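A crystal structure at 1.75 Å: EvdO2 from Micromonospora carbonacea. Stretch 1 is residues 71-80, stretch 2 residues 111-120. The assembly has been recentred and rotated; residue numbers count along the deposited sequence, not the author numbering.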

ATOM      1  N   LEU A  71      13.301   6.489   7.731  1.00 38.02           N
ATOM      2  CA  LEU A  71      11.937   6.253   7.296  1.00 35.16           C
ATOM      3  C   LEU A  71      11.962   5.479   6.003  1.00 35.06           C
ATOM      4  O   LEU A  71      12.911   5.578   5.232  1.00 34.46           O
ATOM      5  N   LEU A  72      10.904   4.721   5.761  1.00 38.25           N
ATOM      6  CA  LEU A  72      10.755   4.032   4.494  1.00 34.67           C
ATOM      7  C   LEU A  72      10.664   5.066   3.381  1.00 30.26           C
ATOM      8  O   LEU A  72       9.805   5.938   3.428  1.00 36.20           O
ATOM      9  N   PRO A  73      11.558   4.991   2.389  1.00 27.45           N
ATOM     10  CA  PRO A  73      11.481   5.943   1.276  1.00 26.65           C
ATOM     11  C   PRO A  73      10.133   5.878   0.567  1.00 27.74           C
ATOM     12  O   PRO A  73       9.725   4.817   0.090  1.00 25.14           O
ATOM     13  N   GLN A  74       9.441   7.002   0.500  1.00 28.33           N
ATOM     14  CA  GLN A  74       8.151   7.008  -0.162  1.00 32.60           C
ATOM     15  C   GLN A  74       7.777   8.380  -0.677  1.00 33.59           C
ATOM     16  O   GLN A  74       8.223   9.404  -0.161  1.00 31.77           O
ATOM     17  N   ILE A  75       6.971   8.380  -1.729  1.00 26.02           N
ATOM     18  CA  ILE A  75       6.483   9.604  -2.339  1.00 31.37           C
ATOM     19  C   ILE A  75       4.963   9.578  -2.383  1.00 32.48           C
ATOM     20  O   ILE A  75       4.374   8.733  -3.048  1.00 26.48           O
ATOM     21  N   ILE A  76       4.324  10.485  -1.655  1.00 30.76           N
ATOM     22  CA  ILE A  76       2.872  10.577  -1.712  1.00 34.15           C
ATOM     23  C   ILE A  76       2.486  11.306  -3.000  1.00 37.25           C
ATOM     24  O   ILE A  76       3.098  12.306  -3.368  1.00 42.01           O
ATOM     25  N   LYS A  77       1.486  10.774  -3.694  1.00 30.32           N
ATOM     26  CA  LYS A  77       1.016  11.321  -4.966  1.00 32.03           C
ATOM     27  C   LYS A  77       2.136  11.582  -5.979  1.00 32.95           C
ATOM     28  O   LYS A  77       2.329  12.715  -6.419  1.00 36.48           O
ATOM     29  N   PRO A  78       2.856  10.520  -6.378  1.00 28.25           N
ATOM     30  CA  PRO A  78       3.939  10.683  -7.355  1.00 31.03           C
ATOM     31  C   PRO A  78       3.423  11.173  -8.708  1.00 34.67           C
ATOM     32  O   PRO A  78       4.201  11.677  -9.522  1.00 34.93           O
ATOM     33  N   GLU A  79       2.115  11.049  -8.927  1.00 31.59           N
ATOM     34  CA  GLU A  79       1.496  11.511 -10.158  1.00 33.67           C
ATOM     35  C   GLU A  79       1.641  13.026 -10.339  1.00 45.38           C
ATOM     36  O   GLU A  79       1.396  13.548 -11.425  1.00 50.13           O
ATOM     37  N   LYS A  80       2.036  13.730  -9.280  1.00 48.42           N
ATOM     38  CA  LYS A  80       2.359  15.152  -9.387  1.00 50.57           C
ATOM     39  C   LYS A  80       3.625  15.354 -10.216  1.00 47.72           C
ATOM     40  O   LYS A  80       3.717  16.284 -11.017  1.00 51.09           O
ATOM     41  N   PHE A 111      -9.371   8.987  -5.845  1.00 19.65           N
ATOM     42  CA  PHE A 111      -8.158   8.185  -5.912  1.00 15.87           C
ATOM     43  C   PHE A 111      -6.891   9.006  -5.791  1.00 21.85           C
ATOM     44  O   PHE A 111      -6.891  10.218  -6.003  1.00 24.72           O
ATOM     45  N   TYR A 112      -5.809   8.325  -5.438  1.00 19.01           N
ATOM     46  CA  TYR A 112      -4.483   8.918  -5.508  1.00 20.39           C
ATOM     47  C   TYR A 112      -3.431   7.814  -5.541  1.00 19.82           C
ATOM     48  O   TYR A 112      -3.721   6.645  -5.253  1.00 19.86           O
ATOM     49  N   GLY A 113      -2.208   8.195  -5.888  1.00 24.01           N
ATOM     50  CA  GLY A 113      -1.110   7.251  -6.005  1.00 22.52           C
ATOM     51  C   GLY A 113      -0.168   7.356  -4.823  1.00 23.58           C
ATOM     52  O   GLY A 113      -0.197   8.324  -4.069  1.00 23.20           O
ATOM     53  N   HIS A 114       0.680   6.353  -4.660  1.00 20.59           N
ATOM     54  CA  HIS A 114       1.633   6.335  -3.564  1.00 22.22           C
ATOM     55  C   HIS A 114       2.800   5.434  -3.988  1.00 23.73           C
ATOM     56  O   HIS A 114       2.591   4.282  -4.362  1.00 22.28           O
ATOM     57  N   ALA A 115       4.014   5.976  -3.956  1.00 22.57           N
ATOM     58  CA  ALA A 115       5.193   5.231  -4.382  1.00 20.78           C
ATOM     59  C   ALA A 115       6.047   4.868  -3.185  1.00 23.57           C
ATOM     60  O   ALA A 115       6.265   5.689  -2.288  1.00 20.70           O
ATOM     61  N   ILE A 116       6.529   3.633  -3.185  1.00 19.00           N
ATOM     62  CA  ILE A 116       7.335   3.108  -2.098  1.00 20.70           C
ATOM     63  C   ILE A 116       8.553   2.411  -2.663  1.00 20.53           C
ATOM     64  O   ILE A 116       8.443   1.639  -3.615  1.00 19.76           O
ATOM     65  N   LEU A 117       9.719   2.698  -2.089  1.00 21.24           N
ATOM     66  CA  LEU A 117      10.908   1.910  -2.378  1.00 20.95           C
ATOM     67  C   LEU A 117      11.513   1.429  -1.059  1.00 23.48           C
ATOM     68  O   LEU A 117      11.835   2.240  -0.198  1.00 22.88           O
ATOM     69  N   LYS A 118      11.629   0.110  -0.904  1.00 18.17           N
ATOM     70  CA  LYS A 118      12.326  -0.490   0.231  1.00 24.18           C
ATOM     71  C   LYS A 118      13.760  -0.755  -0.163  1.00 23.92           C
ATOM     72  O   LYS A 118      14.017  -1.651  -0.968  1.00 24.80           O
ATOM     73  N   PRO A 119      14.698   0.012   0.409  1.00 25.41           N
ATOM     74  CA  PRO A 119      16.123  -0.115   0.098  1.00 25.20           C
ATOM     75  C   PRO A 119      16.631  -1.515   0.399  1.00 24.80           C
ATOM     76  O   PRO A 119      16.027  -2.211   1.213  1.00 23.24           O
ATOM     77  N   PRO A 120      17.731  -1.927  -0.249  1.00 25.06           N
ATOM     78  CA  PRO A 120      18.386  -3.181   0.130  1.00 25.78           C
ATOM     79  C   PRO A 120      18.731  -3.175   1.612  1.00 25.92           C
ATOM     80  O   PRO A 120      19.149  -2.139   2.133  1.00 27.17           O
TER

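Antiparallel pairing sets side chains alternately on the two faces of a sheet, and the contact in EvdO2 between residues 71-80 and the strand 111-118 shows how the ends of such a pair adapt once the ladder stops. Phe-111 makes no contact with the first stretch. At Tyr-112 the CA-to-CB bond points toward it, and with chi1 p the ring has two oblique neighbours, Ile-76, whose CD1 lies 3.9 Å from Tyr-112 CE2, and the extended Lys-77, whose CE also touches Tyr-112 CB at 3.8 Å.

Gly-113 leaves room for a carboxylate. Its N donates to Glu-79 OE2 at 2.9 Å, and a CB here would clash with Glu-79 OE1. Glu-79 reaches this amide with chi1 p and chi2 near -94°, and thus takes up a strand NH beyond the last bridge. Gly-113 O in turn accepts from Lys-77 N at 3.0 Å.

His-114, chi1 t, shares a face with Ile-76, Gln-74 and Ile-116. The edge of its ring meets Ile-75 O, 3.5 Å from His-114 CD2, and the side-chain amide of Gln-74, chi1 p, also lies near the ring plane.

On the other face Ala-115 is small enough for close packing: its CB lies 4.2 Å from Ile-75 CB and 3.9 Å from Pro-78 CG. Reciprocal backbone bonds between Ile-75 and Ala-115, 2.8 Å from Ile-75 N to Ala-115 O and 2.9 Å from Ala-115 N to Ile-75 O, hold this pair in register.

Ile-116, chi1 m, places CG2 3.7 Å from CD2 of Leu-72, whose t,p rotamer carries its end inward. Leu-117 points sideways and contributes chiefly its N, bonded to Pro-73 O at 3.0 Å. Lys-118 points away, yet its CG touches Leu-72 CD1 at 3.6 Å; its NZ is satisfied elsewhere in the structure. Finally, Pro-119 CD packs 3.6 Å from Pro-73 CD, closing the contact with two rings.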

ATOM      1  CB  LEU A  71      11.186   7.563   7.085  1.00 36.29           C
ATOM      2  CG  LEU A  71      11.039   8.534   8.247  1.00 38.35           C
ATOM      3  CD1 LEU A  71      10.262   9.751   7.775  1.00 38.53           C
ATOM      4  CD2 LEU A  71      10.343   7.867   9.420  1.00 42.81           C
ATOM      5  CB  LEU A  72       9.503   3.157   4.520  1.00 39.76           C
ATOM      6  CG  LEU A  72       9.283   2.193   3.366  1.00 37.60           C
ATOM      7  CD1 LEU A  72      10.425   1.202   3.318  1.00 35.34           C
ATOM      8  CD2 LEU A  72       7.948   1.490   3.557  1.00 34.25           C
ATOM      9  CB  PRO A  73      12.613   5.487   0.344  1.00 25.62           C
ATOM     10  CG  PRO A  73      13.573   4.815   1.250  1.00 27.02           C
ATOM     11  CD  PRO A  73      12.743   4.118   2.281  1.00 27.12           C
ATOM     12  CB  GLN A  74       7.062   6.469   0.777  1.00 28.99           C
ATOM     13  CG  GLN A  74       6.979   7.113   2.135  1.00 36.64           C
ATOM     14  CD  GLN A  74       6.375   6.180   3.175  1.00 44.51           C
ATOM     15  OE1 GLN A  74       6.958   5.952   4.235  1.00 51.02           O
ATOM     16  NE2 GLN A  74       5.204   5.634   2.871  1.00 34.14           N
ATOM     17  CB  ILE A  75       7.042   9.783  -3.762  1.00 27.54           C
ATOM     18  CG1 ILE A  75       8.572   9.818  -3.728  1.00 30.44           C
ATOM     19  CG2 ILE A  75       6.493  11.037  -4.399  1.00 32.85           C
ATOM     20  CD1 ILE A  75       9.224   9.636  -5.079  1.00 28.99           C
ATOM     21  CB  ILE A  76       2.285  11.293  -0.475  1.00 47.92           C
ATOM     22  CG1 ILE A  76       0.759  11.363  -0.565  1.00 53.38           C
ATOM     23  CG2 ILE A  76       2.881  12.678  -0.314  1.00 56.03           C
ATOM     24  CD1 ILE A  76       0.097  10.007  -0.711  1.00 60.87           C
ATOM     25  CB  LYS A  77       0.218  12.603  -4.715  1.00 32.76           C
ATOM     26  CG  LYS A  77      -1.095  12.335  -4.020  1.00 32.69           C
ATOM     27  CD  LYS A  77      -1.809  13.621  -3.616  1.00 38.26           C
ATOM     28  CE  LYS A  77      -3.162  13.312  -2.993  1.00 51.48           C
ATOM     29  NZ  LYS A  77      -3.720  14.464  -2.234  1.00 57.06           N
ATOM     30  CB  PRO A  78       4.522   9.272  -7.465  1.00 29.61           C
ATOM     31  CG  PRO A  78       3.366   8.377  -7.119  1.00 25.14           C
ATOM     32  CD  PRO A  78       2.656   9.104  -6.021  1.00 26.14           C
ATOM     33  CB  GLU A  79       0.016  11.111 -10.193  1.00 35.01           C
ATOM     34  CG  GLU A  79      -0.826  11.667  -9.050  1.00 36.80           C
ATOM     35  CD  GLU A  79      -0.931  10.703  -7.878  1.00 31.42           C
ATOM     36  OE1 GLU A  79      -0.006   9.888  -7.692  1.00 31.52           O
ATOM     37  OE2 GLU A  79      -1.937  10.771  -7.140  1.00 30.87           O
ATOM     38  CB  LYS A  80       2.555  15.782  -8.006  1.00 50.60           C
ATOM     39  CG  LYS A  80       1.314  15.854  -7.140  1.00 54.09           C
ATOM     40  CD  LYS A  80       1.656  16.482  -5.790  1.00 60.10           C
ATOM     41  CE  LYS A  80       0.451  16.545  -4.864  1.00 62.37           C
ATOM     42  NZ  LYS A  80       0.837  16.996  -3.495  1.00 66.57           N
ATOM     43  CB  PHE A 111      -8.128   7.386  -7.227  1.00 20.67           C
ATOM     44  CG  PHE A 111      -8.393   8.224  -8.449  1.00 26.43           C
ATOM     45  CD1 PHE A 111      -9.672   8.312  -8.980  1.00 29.33           C
ATOM     46  CD2 PHE A 111      -7.372   8.937  -9.055  1.00 30.14           C
ATOM     47  CE1 PHE A 111      -9.921   9.090 -10.099  1.00 32.61           C
ATOM     48  CE2 PHE A 111      -7.621   9.723 -10.170  1.00 33.45           C
ATOM     49  CZ  PHE A 111      -8.893   9.794 -10.692  1.00 35.16           C
ATOM     50  CB  TYR A 112      -4.235   9.869  -4.329  1.00 18.73           C
ATOM     51  CG  TYR A 112      -4.304   9.209  -2.973  1.00 24.89           C
ATOM     52  CD1 TYR A 112      -5.511   9.111  -2.286  1.00 25.56           C
ATOM     53  CD2 TYR A 112      -3.160   8.684  -2.373  1.00 22.99           C
ATOM     54  CE1 TYR A 112      -5.579   8.502  -1.049  1.00 23.53           C
ATOM     55  CE2 TYR A 112      -3.222   8.074  -1.130  1.00 27.04           C
ATOM     56  CZ  TYR A 112      -4.433   7.993  -0.476  1.00 23.77           C
ATOM     57  OH  TYR A 112      -4.500   7.390   0.754  1.00 29.74           O
ATOM     58  CB  HIS A 114       0.956   5.844  -2.273  1.00 23.90           C
ATOM     59  CG  HIS A 114       1.868   5.784  -1.086  1.00 35.45           C
ATOM     60  ND1 HIS A 114       1.596   5.004   0.020  1.00 40.64           N
ATOM     61  CD2 HIS A 114       3.039   6.410  -0.825  1.00 39.25           C
ATOM     62  CE1 HIS A 114       2.567   5.147   0.905  1.00 42.51           C
ATOM     63  NE2 HIS A 114       3.453   5.996   0.419  1.00 36.12           N
ATOM     64  CB  ALA A 115       5.997   6.026  -5.387  1.00 22.96           C
ATOM     65  CB  ILE A 116       6.546   2.101  -1.233  1.00 23.81           C
ATOM     66  CG1 ILE A 116       5.313   2.758  -0.619  1.00 22.97           C
ATOM     67  CG2 ILE A 116       7.449   1.490  -0.150  1.00 31.47           C
ATOM     68  CD1 ILE A 116       4.308   1.747  -0.113  1.00 26.91           C
ATOM     69  CB  LEU A 117      11.920   2.733  -3.189  1.00 21.48           C
ATOM     70  CG  LEU A 117      13.200   2.047  -3.672  1.00 25.21           C
ATOM     71  CD1 LEU A 117      13.708   2.734  -4.922  1.00 22.89           C
ATOM     72  CD2 LEU A 117      14.282   2.056  -2.597  1.00 24.52           C
ATOM     73  CB  LYS A 118      11.685  -1.809   0.667  1.00 23.78           C
ATOM     74  CG  LYS A 118      10.298  -1.699   1.219  1.00 35.17           C
ATOM     75  CD  LYS A 118       9.844  -3.051   1.748  1.00 43.51           C
ATOM     76  CE  LYS A 118      10.685  -3.514   2.922  1.00 48.44           C
ATOM     77  NZ  LYS A 118      10.262  -2.848   4.184  1.00 56.57           N
ATOM     78  CB  PRO A 119      16.786   0.914   1.025  1.00 26.80           C
ATOM     79  CG  PRO A 119      15.696   1.819   1.453  1.00 24.34           C
ATOM     80  CD  PRO A 119      14.440   1.031   1.438  1.00 22.95           C
ATOM     81  CB  PRO A 120      19.665  -3.199  -0.722  1.00 27.41           C
ATOM     82  CG  PRO A 120      19.426  -2.219  -1.820  1.00 30.48           C
ATOM     83  CD  PRO A 120      18.501  -1.180  -1.261  1.00 32.90           C
TER